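Local coordinates for protein Bse634I restriction endonuclease (Geobacillus stearothermophilus, PDB 1KNV) that cuts double-stranded DNA at a specific sequence as a type II restriction endonuclease, probably with the help of a bound metal ion, at residues V81-A84 with I85-N89; E119-E122 with K123-L127; K198-R202 with P203-L207. All blocks are in the same frame, centred on the assembly; numbering follows the deposited sequence.

All three interactions are local, each joining residues within one unbroken stretch, so none closes a long loop. They follow one another in series from the N terminus, without nesting or crossing. Interaction 1 lies inside helix 68-93, in the buried core. Interaction 2 lies in helix 118-131, which packs on helix 203-227 and meets a second subunit; its centre is about 31 Å from that of interaction 1. Interaction 3 comes last, where strand 191-198 of the mixed sheet passes through a short loop into helix 203-227. Helix 203-227 connects the later two: its start forms part of interaction 3, and its far end lies against interaction 2.

Interaction 1 (V81-A84 with I85-N89); sequences VMIA and IQSWN
S87 reaches back one turn and gives the carbonyl oxygen of I83 two donors, a common arrangement for a serine inside an alpha-helix. The backbone bond from S87 N to I83 O measures 2.9 Å and runs nearly along the C=O axis, whereas S87 OG meets I83 O at 3.0 Å from above the carbonyl plane, 43° out of it. The hydroxyl is turned to its own backbone N and opposite the carbonyl carbon (chi1 -64°), which folds it back along the helix and satisfies a buried polar group. Replacing S87 by an alanine would remove this hydroxyl and would probably leave I83 O with its backbone donor alone.

On another side of the helix V81 and I85 run alongside each other in the same direction. V81 CG1 stands anti to its amide nitrogen (chi1 175°) and touches I85 CG1 at 3.9 Å. That isoleucine branch leans back to bring I85 CG1 within 3.1 Å of V81 O, which also accepts I85 N at 2.9 Å.

Helix 68-93 is enclosed here by three others. V81, A84, I85 and W88 face helix 169-176, with W88 NE1 bonded to L162 O; M82 packs on helix 43-60, and I83, Q86 and S87 on helix 281-291. The I83 side chain also lies about 4 Å from that of L197 on strand 191-198, a calcium-binding residue, though this chain holds no calcium.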
ATOM      1  N   VAL B  81     -32.466  -9.735  23.683  1.00 25.31           N
ATOM      2  CA  VAL B  81     -32.259 -10.412  24.959  1.00 24.41           C
ATOM      3  C   VAL B  81     -31.972 -11.892  24.712  1.00 24.86           C
ATOM      4  O   VAL B  81     -31.096 -12.475  25.350  1.00 24.90           O
ATOM      5  CB  VAL B  81     -33.490 -10.282  25.888  1.00 23.33           C
ATOM      6  CG1 VAL B  81     -33.285 -11.111  27.148  1.00 22.13           C
ATOM      7  CG2 VAL B  81     -33.703  -8.826  26.257  1.00 22.47           C
ATOM      8  N   MET B  82     -32.701 -12.489  23.771  1.00 24.89           N
ATOM      9  CA  MET B  82     -32.515 -13.904  23.440  1.00 25.03           C
ATOM     10  C   MET B  82     -31.105 -14.195  22.937  1.00 24.77           C
ATOM     11  O   MET B  82     -30.463 -15.160  23.370  1.00 23.35           O
ATOM     12  CB  MET B  82     -33.546 -14.334  22.397  1.00 25.28           C
ATOM     13  CG  MET B  82     -34.944 -14.421  22.974  1.00 25.29           C
ATOM     14  SD  MET B  82     -36.206 -14.793  21.765  1.00 24.99           S
ATOM     15  CE  MET B  82     -37.668 -14.749  22.833  1.00 24.40           C
ATOM     16  N   ILE B  83     -30.640 -13.361  22.013  1.00 24.33           N
ATOM     17  CA  ILE B  83     -29.299 -13.488  21.464  1.00 24.58           C
ATOM     18  C   ILE B  83     -28.281 -13.377  22.609  1.00 24.74           C
ATOM     19  O   ILE B  83     -27.418 -14.241  22.773  1.00 25.05           O
ATOM     20  CB  ILE B  83     -29.037 -12.373  20.420  1.00 24.34           C
ATOM     21  CG1 ILE B  83     -29.804 -12.685  19.142  1.00 24.48           C
ATOM     22  CG2 ILE B  83     -27.556 -12.266  20.104  1.00 25.27           C
ATOM     23  CD1 ILE B  83     -29.416 -14.012  18.518  1.00 23.87           C
ATOM     24  N   ALA B  84     -28.398 -12.312  23.401  1.00 23.70           N
ATOM     25  CA  ALA B  84     -27.493 -12.079  24.515  1.00 22.53           C
ATOM     26  C   ALA B  84     -27.439 -13.242  25.502  1.00 22.52           C
ATOM     27  O   ALA B  84     -26.357 -13.664  25.902  1.00 23.69           O
ATOM     28  CB  ALA B  84     -27.886 -10.799  25.242  1.00 21.90           C
ATOM     29  N   ILE B  85     -28.597 -13.758  25.903  1.00 22.91           N
ATOM     30  CA  ILE B  85     -28.651 -14.866  26.860  1.00 22.82           C
ATOM     31  C   ILE B  85     -28.032 -16.137  26.284  1.00 22.13           C
ATOM     32  O   ILE B  85     -27.240 -16.815  26.943  1.00 22.53           O
ATOM     33  CB  ILE B  85     -30.117 -15.170  27.276  1.00 24.08           C
ATOM     34  CG1 ILE B  85     -30.706 -13.969  28.012  1.00 24.37           C
ATOM     35  CG2 ILE B  85     -30.179 -16.423  28.155  1.00 24.64           C
ATOM     36  CD1 ILE B  85     -29.957 -13.598  29.256  1.00 25.59           C
ATOM     37  N   GLN B  86     -28.400 -16.460  25.051  1.00 20.71           N
ATOM     38  CA  GLN B  86     -27.881 -17.654  24.420  1.00 19.77           C
ATOM     39  C   GLN B  86     -26.364 -17.550  24.363  1.00 19.97           C
ATOM     40  O   GLN B  86     -25.660 -18.479  24.752  1.00 21.65           O
ATOM     41  CB  GLN B  86     -28.473 -17.817  23.014  1.00 19.01           C
ATOM     42  CG  GLN B  86     -28.210 -19.183  22.371  1.00 20.58           C
ATOM     43  CD  GLN B  86     -28.919 -20.354  23.070  1.00 21.69           C
ATOM     44  OE1 GLN B  86     -28.627 -21.512  22.787  1.00 23.52           O
ATOM     45  NE2 GLN B  86     -29.847 -20.051  23.974  1.00 20.67           N
ATOM     46  N   SER B  87     -25.857 -16.411  23.899  1.00 20.30           N
ATOM     47  CA  SER B  87     -24.407 -16.201  23.798  1.00 18.91           C
ATOM     48  C   SER B  87     -23.715 -16.359  25.136  1.00 18.92           C
ATOM     49  O   SER B  87     -22.630 -16.940  25.216  1.00 19.59           O
ATOM     50  CB  SER B  87     -24.098 -14.811  23.241  1.00 17.04           C
ATOM     51  OG  SER B  87     -24.588 -14.689  21.922  1.00 17.13           O
ATOM     52  N   TRP B  88     -24.337 -15.830  26.185  1.00 20.65           N
ATOM     53  CA  TRP B  88     -23.774 -15.916  27.528  1.00 22.37           C
ATOM     54  C   TRP B  88     -23.661 -17.382  27.953  1.00 23.57           C
ATOM     55  O   TRP B  88     -22.633 -17.789  28.490  1.00 24.55           O
ATOM     56  CB  TRP B  88     -24.637 -15.122  28.520  1.00 21.78           C
ATOM     57  CG  TRP B  88     -24.246 -15.285  29.964  1.00 21.39           C
ATOM     58  CD1 TRP B  88     -24.319 -16.428  30.715  1.00 22.56           C
ATOM     59  CD2 TRP B  88     -23.748 -14.269  30.835  1.00 21.50           C
ATOM     60  NE1 TRP B  88     -23.897 -16.185  31.999  1.00 22.01           N
ATOM     61  CE2 TRP B  88     -23.541 -14.871  32.100  1.00 21.64           C
ATOM     62  CE3 TRP B  88     -23.455 -12.911  30.671  1.00 21.81           C
ATOM     63  CZ2 TRP B  88     -23.056 -14.152  33.196  1.00 21.81           C
ATOM     64  CZ3 TRP B  88     -22.974 -12.199  31.764  1.00 21.75           C
ATOM     65  CH2 TRP B  88     -22.778 -12.823  33.010  1.00 22.00           C
ATOM     66  N   ASN B  89     -24.704 -18.175  27.706  1.00 23.99           N
ATOM     67  CA  ASN B  89     -24.664 -19.587  28.079  1.00 24.67           C
ATOM     68  C   ASN B  89     -23.759 -20.407  27.150  1.00 25.76           C
ATOM     69  O   ASN B  89     -23.237 -21.453  27.543  1.00 27.62           O
ATOM     70  CB  ASN B  89     -26.076 -20.185  28.090  1.00 25.36           C
ATOM     71  CG  ASN B  89     -26.924 -19.673  29.249  1.00 25.45           C
ATOM     72  OD1 ASN B  89     -26.408 -19.361  30.321  1.00 25.97           O
ATOM     73  ND2 ASN B  89     -28.236 -19.607  29.040  1.00 25.56           N
TER

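Interaction 2 (E119-E122 with K123-L127)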
ATOM      1  N   GLU B 119      -4.369   3.492  23.821  1.00 18.64           N
ATOM      2  CA  GLU B 119      -3.424   3.527  22.713  1.00 20.02           C
ATOM      3  C   GLU B 119      -4.117   3.396  21.360  1.00 20.60           C
ATOM      4  O   GLU B 119      -3.814   4.134  20.422  1.00 20.74           O
ATOM      5  CB  GLU B 119      -2.388   2.416  22.893  1.00 22.03           C
ATOM      6  CG  GLU B 119      -1.450   2.213  21.722  1.00 24.85           C
ATOM      7  CD  GLU B 119      -0.422   1.123  21.985  1.00 27.26           C
ATOM      8  OE1 GLU B 119      -0.763   0.099  22.619  1.00 29.11           O
ATOM      9  OE2 GLU B 119       0.732   1.278  21.541  1.00 30.32           O
ATOM     10  N   THR B 120      -5.050   2.455  21.264  1.00 19.21           N
ATOM     11  CA  THR B 120      -5.791   2.230  20.033  1.00 17.78           C
ATOM     12  C   THR B 120      -6.740   3.386  19.697  1.00 17.49           C
ATOM     13  O   THR B 120      -6.790   3.829  18.552  1.00 15.21           O
ATOM     14  CB  THR B 120      -6.585   0.920  20.122  1.00 17.82           C
ATOM     15  OG1 THR B 120      -5.667  -0.175  20.277  1.00 16.43           O
ATOM     16  CG2 THR B 120      -7.437   0.728  18.869  1.00 16.22           C
ATOM     17  N   ARG B 121      -7.486   3.878  20.689  1.00 17.91           N
ATOM     18  CA  ARG B 121      -8.413   4.994  20.467  1.00 18.75           C
ATOM     19  C   ARG B 121      -7.706   6.278  20.000  1.00 19.00           C
ATOM     20  O   ARG B 121      -8.228   7.025  19.177  1.00 18.26           O
ATOM     21  CB  ARG B 121      -9.233   5.255  21.738  1.00 18.71           C
ATOM     22  CG  ARG B 121     -10.109   4.070  22.137  1.00 18.84           C
ATOM     23  CD  ARG B 121     -11.311   4.515  22.941  1.00 20.67           C
ATOM     24  NE  ARG B 121     -12.216   5.346  22.149  1.00 22.60           N
ATOM     25  CZ  ARG B 121     -13.123   6.171  22.669  1.00 24.85           C
ATOM     26  NH1 ARG B 121     -13.251   6.279  23.989  1.00 25.62           N
ATOM     27  NH2 ARG B 121     -13.900   6.896  21.869  1.00 24.85           N
ATOM     28  N   GLU B 122      -6.510   6.531  20.523  1.00 20.46           N
ATOM     29  CA  GLU B 122      -5.743   7.703  20.116  1.00 22.17           C
ATOM     30  C   GLU B 122      -5.377   7.595  18.623  1.00 21.51           C
ATOM     31  O   GLU B 122      -5.406   8.588  17.894  1.00 21.17           O
ATOM     32  CB  GLU B 122      -4.473   7.814  20.969  1.00 25.40           C
ATOM     33  CG  GLU B 122      -4.548   8.848  22.083  1.00 30.83           C
ATOM     34  CD  GLU B 122      -3.547   8.587  23.207  1.00 34.67           C
ATOM     35  OE1 GLU B 122      -2.405   8.141  22.925  1.00 35.44           O
ATOM     36  OE2 GLU B 122      -3.904   8.844  24.382  1.00 36.96           O
ATOM     37  N   LYS B 123      -5.034   6.392  18.166  1.00 19.06           N
ATOM     38  CA  LYS B 123      -4.682   6.215  16.761  1.00 18.98           C
ATOM     39  C   LYS B 123      -5.889   6.490  15.871  1.00 18.43           C
ATOM     40  O   LYS B 123      -5.763   7.080  14.803  1.00 19.22           O
ATOM     41  CB  LYS B 123      -4.154   4.801  16.501  1.00 18.32           C
ATOM     42  CG  LYS B 123      -2.878   4.449  17.269  1.00 17.88           C
ATOM     43  CD  LYS B 123      -2.201   3.241  16.659  1.00 17.88           C
ATOM     44  CE  LYS B 123      -1.105   2.717  17.551  1.00 17.51           C
ATOM     45  NZ  LYS B 123      -0.185   3.804  17.926  1.00 18.49           N
ATOM     46  N   LEU B 124      -7.063   6.068  16.315  1.00 18.19           N
ATOM     47  CA  LEU B 124      -8.268   6.287  15.544  1.00 19.21           C
ATOM     48  C   LEU B 124      -8.654   7.761  15.604  1.00 21.34           C
ATOM     49  O   LEU B 124      -9.163   8.313  14.630  1.00 21.17           O
ATOM     50  CB  LEU B 124      -9.406   5.415  16.081  1.00 18.56           C
ATOM     51  CG  LEU B 124      -9.188   3.901  15.985  1.00 18.78           C
ATOM     52  CD1 LEU B 124     -10.387   3.167  16.556  1.00 17.45           C
ATOM     53  CD2 LEU B 124      -8.964   3.503  14.532  1.00 19.37           C
ATOM     54  N   HIS B 125      -8.423   8.398  16.750  1.00 22.34           N
ATOM     55  CA  HIS B 125      -8.749   9.814  16.894  1.00 24.15           C
ATOM     56  C   HIS B 125      -7.819  10.633  16.031  1.00 23.66           C
ATOM     57  O   HIS B 125      -8.209  11.647  15.463  1.00 22.78           O
ATOM     58  CB  HIS B 125      -8.629  10.247  18.351  1.00 25.98           C
ATOM     59  CG  HIS B 125      -9.749   9.745  19.206  1.00 28.96           C
ATOM     60  ND1 HIS B 125      -9.569   9.341  20.512  1.00 30.38           N
ATOM     61  CD2 HIS B 125     -11.064   9.575  18.933  1.00 30.12           C
ATOM     62  CE1 HIS B 125     -10.729   8.937  21.006  1.00 32.07           C
ATOM     63  NE2 HIS B 125     -11.652   9.070  20.068  1.00 32.29           N
ATOM     64  N   GLN B 126      -6.583  10.183  15.921  1.00 22.65           N
ATOM     65  CA  GLN B 126      -5.628  10.882  15.094  1.00 24.15           C
ATOM     66  C   GLN B 126      -6.073  10.739  13.620  1.00 25.54           C
ATOM     67  O   GLN B 126      -5.972  11.691  12.834  1.00 27.15           O
ATOM     68  CB  GLN B 126      -4.247  10.287  15.344  1.00 25.00           C
ATOM     69  CG  GLN B 126      -3.127  10.925  14.591  1.00 26.96           C
ATOM     70  CD  GLN B 126      -3.067  10.437  13.168  1.00 28.30           C
ATOM     71  OE1 GLN B 126      -3.436   9.295  12.882  1.00 28.16           O
ATOM     72  NE2 GLN B 126      -2.582  11.287  12.264  1.00 29.29           N
ATOM     73  N   LEU B 127      -6.585   9.561  13.252  1.00 24.64           N
ATOM     74  CA  LEU B 127      -7.064   9.316  11.888  1.00 22.56           C
ATOM     75  C   LEU B 127      -8.239  10.249  11.582  1.00 23.67           C
ATOM     76  O   LEU B 127      -8.274  10.896  10.539  1.00 23.84           O
ATOM     77  CB  LEU B 127      -7.496   7.850  11.721  1.00 20.15           C
ATOM     78  CG  LEU B 127      -8.236   7.418  10.444  1.00 19.02           C
ATOM     79  CD1 LEU B 127      -7.441   7.786   9.206  1.00 17.37           C
ATOM     80  CD2 LEU B 127      -8.474   5.919  10.482  1.00 18.29           C
TER
HETATM   81  O   HOH W   1      -1.331   5.597  20.060  1.00 29.03           O
HETATM   82  O   HOH W   2       1.699   2.484  19.470  1.00 31.02           O
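The guanidinium of R121 has the CE1 corner of the H125 ring over one face, H125 CE1 lying 3.6 Å above the plane and displaced toward the rim. The two flat groups are far from parallel, their planes 56° apart, so this is an oblique contact between an arginine and a histidine four residues on, one turn along the alpha-helix 118-131. The imidazole in turn has a face over R121 O. H125 ND1 is 3.0 Å from that oxygen, but the angle is wrong for a hydrogen bond, and R121 O instead takes H125 N at 2.8 Å. With CG beside its own amide nitrogen (chi1 -74°), H125 is directed back over the preceding turn. The nearby guanidinium would probably disfavour a second proton on the ring.

K123 also turns back by four residues, toward E119. Its CG passes 3.3 Å from E119 O; the chain bends at chi4 (-52°), and K123 NZ stays 4.5 Å from E119 OE2, beyond a salt bridge. K123 also makes a cation-pi contact with Y227 of helix 203-227, and L124 packs on L223 of the same helix. Q126 NE2 donates to W228 O of a second subunit, whose own K123 packs against this one.

Two waters carry the pairing of E119 and K123: one links E119 O to K123 NZ, and the other accepts from K123 NZ and donates to E119 OE2 at 2.6 Å.

Interaction 3 (K198-R202 with P203-L207)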
ATOM      1  N   LYS B 198     -29.915  -9.280  11.287  1.00 22.11           N
ATOM      2  CA  LYS B 198     -31.001  -8.687  10.498  1.00 21.75           C
ATOM      3  C   LYS B 198     -32.285  -9.519  10.503  1.00 23.13           C
ATOM      4  O   LYS B 198     -32.248 -10.748  10.460  1.00 23.28           O
ATOM      5  CB  LYS B 198     -30.564  -8.472   9.039  1.00 20.08           C
ATOM      6  CG  LYS B 198     -29.298  -7.657   8.842  1.00 17.46           C
ATOM      7  CD  LYS B 198     -29.394  -6.249   9.418  1.00 16.27           C
ATOM      8  CE  LYS B 198     -28.064  -5.522   9.230  1.00 14.55           C
ATOM      9  NZ  LYS B 198     -28.029  -4.236   9.947  1.00 15.20           N
ATOM     10  N   THR B 199     -33.423  -8.834  10.533  1.00 24.55           N
ATOM     11  CA  THR B 199     -34.718  -9.502  10.536  1.00 26.54           C
ATOM     12  C   THR B 199     -34.887 -10.360   9.289  1.00 26.79           C
ATOM     13  O   THR B 199     -35.499 -11.426   9.326  1.00 26.70           O
ATOM     14  CB  THR B 199     -35.851  -8.475  10.601  1.00 26.31           C
ATOM     15  OG1 THR B 199     -35.756  -7.752  11.832  1.00 27.21           O
ATOM     16  CG2 THR B 199     -37.193  -9.160  10.536  1.00 27.20           C
ATOM     17  N   SER B 200     -34.335  -9.880   8.184  1.00 27.11           N
ATOM     18  CA  SER B 200     -34.398 -10.593   6.919  1.00 28.30           C
ATOM     19  C   SER B 200     -33.347  -9.976   6.023  1.00 27.77           C
ATOM     20  O   SER B 200     -32.728  -8.979   6.392  1.00 27.49           O
ATOM     21  CB  SER B 200     -35.776 -10.427   6.277  1.00 29.48           C
ATOM     22  OG  SER B 200     -36.022  -9.070   5.951  1.00 30.59           O
ATOM     23  N   LEU B 201     -33.151 -10.557   4.847  1.00 28.84           N
ATOM     24  CA  LEU B 201     -32.164 -10.029   3.921  1.00 28.89           C
ATOM     25  C   LEU B 201     -32.796  -9.161   2.840  1.00 30.15           C
ATOM     26  O   LEU B 201     -32.336  -9.112   1.694  1.00 31.49           O
ATOM     27  CB  LEU B 201     -31.336 -11.164   3.315  1.00 28.01           C
ATOM     28  CG  LEU B 201     -30.446 -11.847   4.364  1.00 27.52           C
ATOM     29  CD1 LEU B 201     -29.538 -12.876   3.715  1.00 25.52           C
ATOM     30  CD2 LEU B 201     -29.624 -10.780   5.085  1.00 27.57           C
ATOM     31  N   ARG B 202     -33.862  -8.474   3.232  1.00 30.19           N
ATOM     32  CA  ARG B 202     -34.553  -7.541   2.362  1.00 30.05           C
ATOM     33  C   ARG B 202     -33.436  -6.602   1.876  1.00 31.30           C
ATOM     34  O   ARG B 202     -32.553  -6.246   2.653  1.00 33.43           O
ATOM     35  CB  ARG B 202     -35.572  -6.773   3.195  1.00 30.94           C
ATOM     36  CG  ARG B 202     -36.558  -5.948   2.405  1.00 31.53           C
ATOM     37  CD  ARG B 202     -37.574  -5.332   3.338  1.00 31.50           C
ATOM     38  NE  ARG B 202     -36.961  -4.363   4.234  1.00 32.37           N
ATOM     39  CZ  ARG B 202     -37.628  -3.687   5.162  1.00 33.14           C
ATOM     40  NH1 ARG B 202     -38.930  -3.886   5.313  1.00 33.63           N
ATOM     41  NH2 ARG B 202     -36.996  -2.803   5.927  1.00 33.39           N
ATOM     42  N   PRO B 203     -33.466  -6.181   0.597  1.00 31.40           N
ATOM     43  CA  PRO B 203     -32.447  -5.295   0.023  1.00 29.85           C
ATOM     44  C   PRO B 203     -31.743  -4.323   0.961  1.00 28.85           C
ATOM     45  O   PRO B 203     -30.519  -4.360   1.081  1.00 29.38           O
ATOM     46  CB  PRO B 203     -33.207  -4.586  -1.084  1.00 30.61           C
ATOM     47  CG  PRO B 203     -34.073  -5.684  -1.597  1.00 30.81           C
ATOM     48  CD  PRO B 203     -34.620  -6.280  -0.316  1.00 31.10           C
ATOM     49  N   ASP B 204     -32.505  -3.461   1.626  1.00 27.43           N
ATOM     50  CA  ASP B 204     -31.912  -2.486   2.527  1.00 27.60           C
ATOM     51  C   ASP B 204     -31.132  -3.129   3.669  1.00 27.67           C
ATOM     52  O   ASP B 204     -30.080  -2.635   4.060  1.00 29.70           O
ATOM     53  CB  ASP B 204     -32.990  -1.530   3.078  1.00 27.32           C
ATOM     54  CG  ASP B 204     -33.984  -2.214   4.010  1.00 27.91           C
ATOM     55  OD1 ASP B 204     -34.406  -3.356   3.716  1.00 26.94           O
ATOM     56  OD2 ASP B 204     -34.359  -1.590   5.035  1.00 27.68           O
ATOM     57  N   ARG B 205     -31.629  -4.242   4.188  1.00 26.96           N
ATOM     58  CA  ARG B 205     -30.961  -4.916   5.291  1.00 25.52           C
ATOM     59  C   ARG B 205     -29.732  -5.670   4.841  1.00 23.47           C
ATOM     60  O   ARG B 205     -28.767  -5.802   5.581  1.00 22.89           O
ATOM     61  CB  ARG B 205     -31.937  -5.861   5.985  1.00 26.43           C
ATOM     62  CG  ARG B 205     -32.990  -5.121   6.781  1.00 27.31           C
ATOM     63  CD  ARG B 205     -34.137  -6.031   7.126  1.00 29.46           C
ATOM     64  NE  ARG B 205     -35.171  -5.324   7.873  1.00 30.13           N
ATOM     65  CZ  ARG B 205     -36.405  -5.784   8.042  1.00 29.75           C
ATOM     66  NH1 ARG B 205     -36.755  -6.948   7.516  1.00 30.71           N
ATOM     67  NH2 ARG B 205     -37.285  -5.078   8.733  1.00 28.96           N
ATOM     68  N   ARG B 206     -29.767  -6.164   3.620  1.00 23.25           N
ATOM     69  CA  ARG B 206     -28.629  -6.884   3.087  1.00 23.77           C
ATOM     70  C   ARG B 206     -27.503  -5.875   2.841  1.00 23.61           C
ATOM     71  O   ARG B 206     -26.330  -6.150   3.106  1.00 23.29           O
ATOM     72  CB  ARG B 206     -29.018  -7.556   1.778  1.00 23.69           C
ATOM     73  CG  ARG B 206     -28.101  -8.666   1.378  1.00 25.38           C
ATOM     74  CD  ARG B 206     -28.541  -9.239   0.055  1.00 26.51           C
ATOM     75  NE  ARG B 206     -28.209  -8.321  -1.024  1.00 29.56           N
ATOM     76  CZ  ARG B 206     -28.623  -8.452  -2.278  1.00 30.81           C
ATOM     77  NH1 ARG B 206     -29.401  -9.470  -2.623  1.00 30.43           N
ATOM     78  NH2 ARG B 206     -28.245  -7.565  -3.191  1.00 32.30           N
ATOM     79  N   LEU B 207     -27.877  -4.704   2.335  1.00 23.10           N
ATOM     80  CA  LEU B 207     -26.918  -3.655   2.045  1.00 22.41           C
ATOM     81  C   LEU B 207     -26.276  -3.174   3.340  1.00 22.55           C
ATOM     82  O   LEU B 207     -25.090  -2.848   3.358  1.00 23.60           O
ATOM     83  CB  LEU B 207     -27.595  -2.488   1.318  1.00 22.21           C
ATOM     84  CG  LEU B 207     -26.654  -1.410   0.769  1.00 21.55           C
ATOM     85  CD1 LEU B 207     -25.716  -2.028  -0.247  1.00 21.79           C
ATOM     86  CD2 LEU B 207     -27.451  -0.289   0.130  1.00 21.50           C
TER
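R202 and D204 form a side-on salt bridge with two bonds. R202 NE donates to D204 OD1 at 2.8 Å, and R202 NH2 to D204 OD2 at 3.0 Å, both oxygens being met on the syn side although the two planes are 39° apart.

Stacking is the second kind of contact. The guanidinium of R202 stacks face to face on that of R205, with centres 3.8 Å apart and planes at 19°. On the opposite face of the R205 group sits T199 CB, so this guanidinium is sandwiched between a like charge and an aliphatic carbon.

Among the remaining hydrogen bonds, R205 NH1 donates in its own plane to S200 OG at 2.7 Å. The serine hydroxyl stands between its backbone N and carbonyl carbon (chi1 64°), which lifts it to the edge of the arginine. In the backbone, R202 O accepts R206 N at 3.0 Å and, weakly, R205 N, fastening the loop to helix 203-227 in what is a beta-alpha-beta crossover between strands 191-198 and 235-240.

K198, whose chain runs past R205 O, lies about 5 Å from the calcium ligand D146 between side chains, consistent with the active-site lysine of PD-(D/E)XK nucleases. At the stack, the carboxylate of D204, gripped by R202, probably neutralises part of the positive charge of the R202-R205 pair, while S200 and T199 hold R205 from its edge and far face.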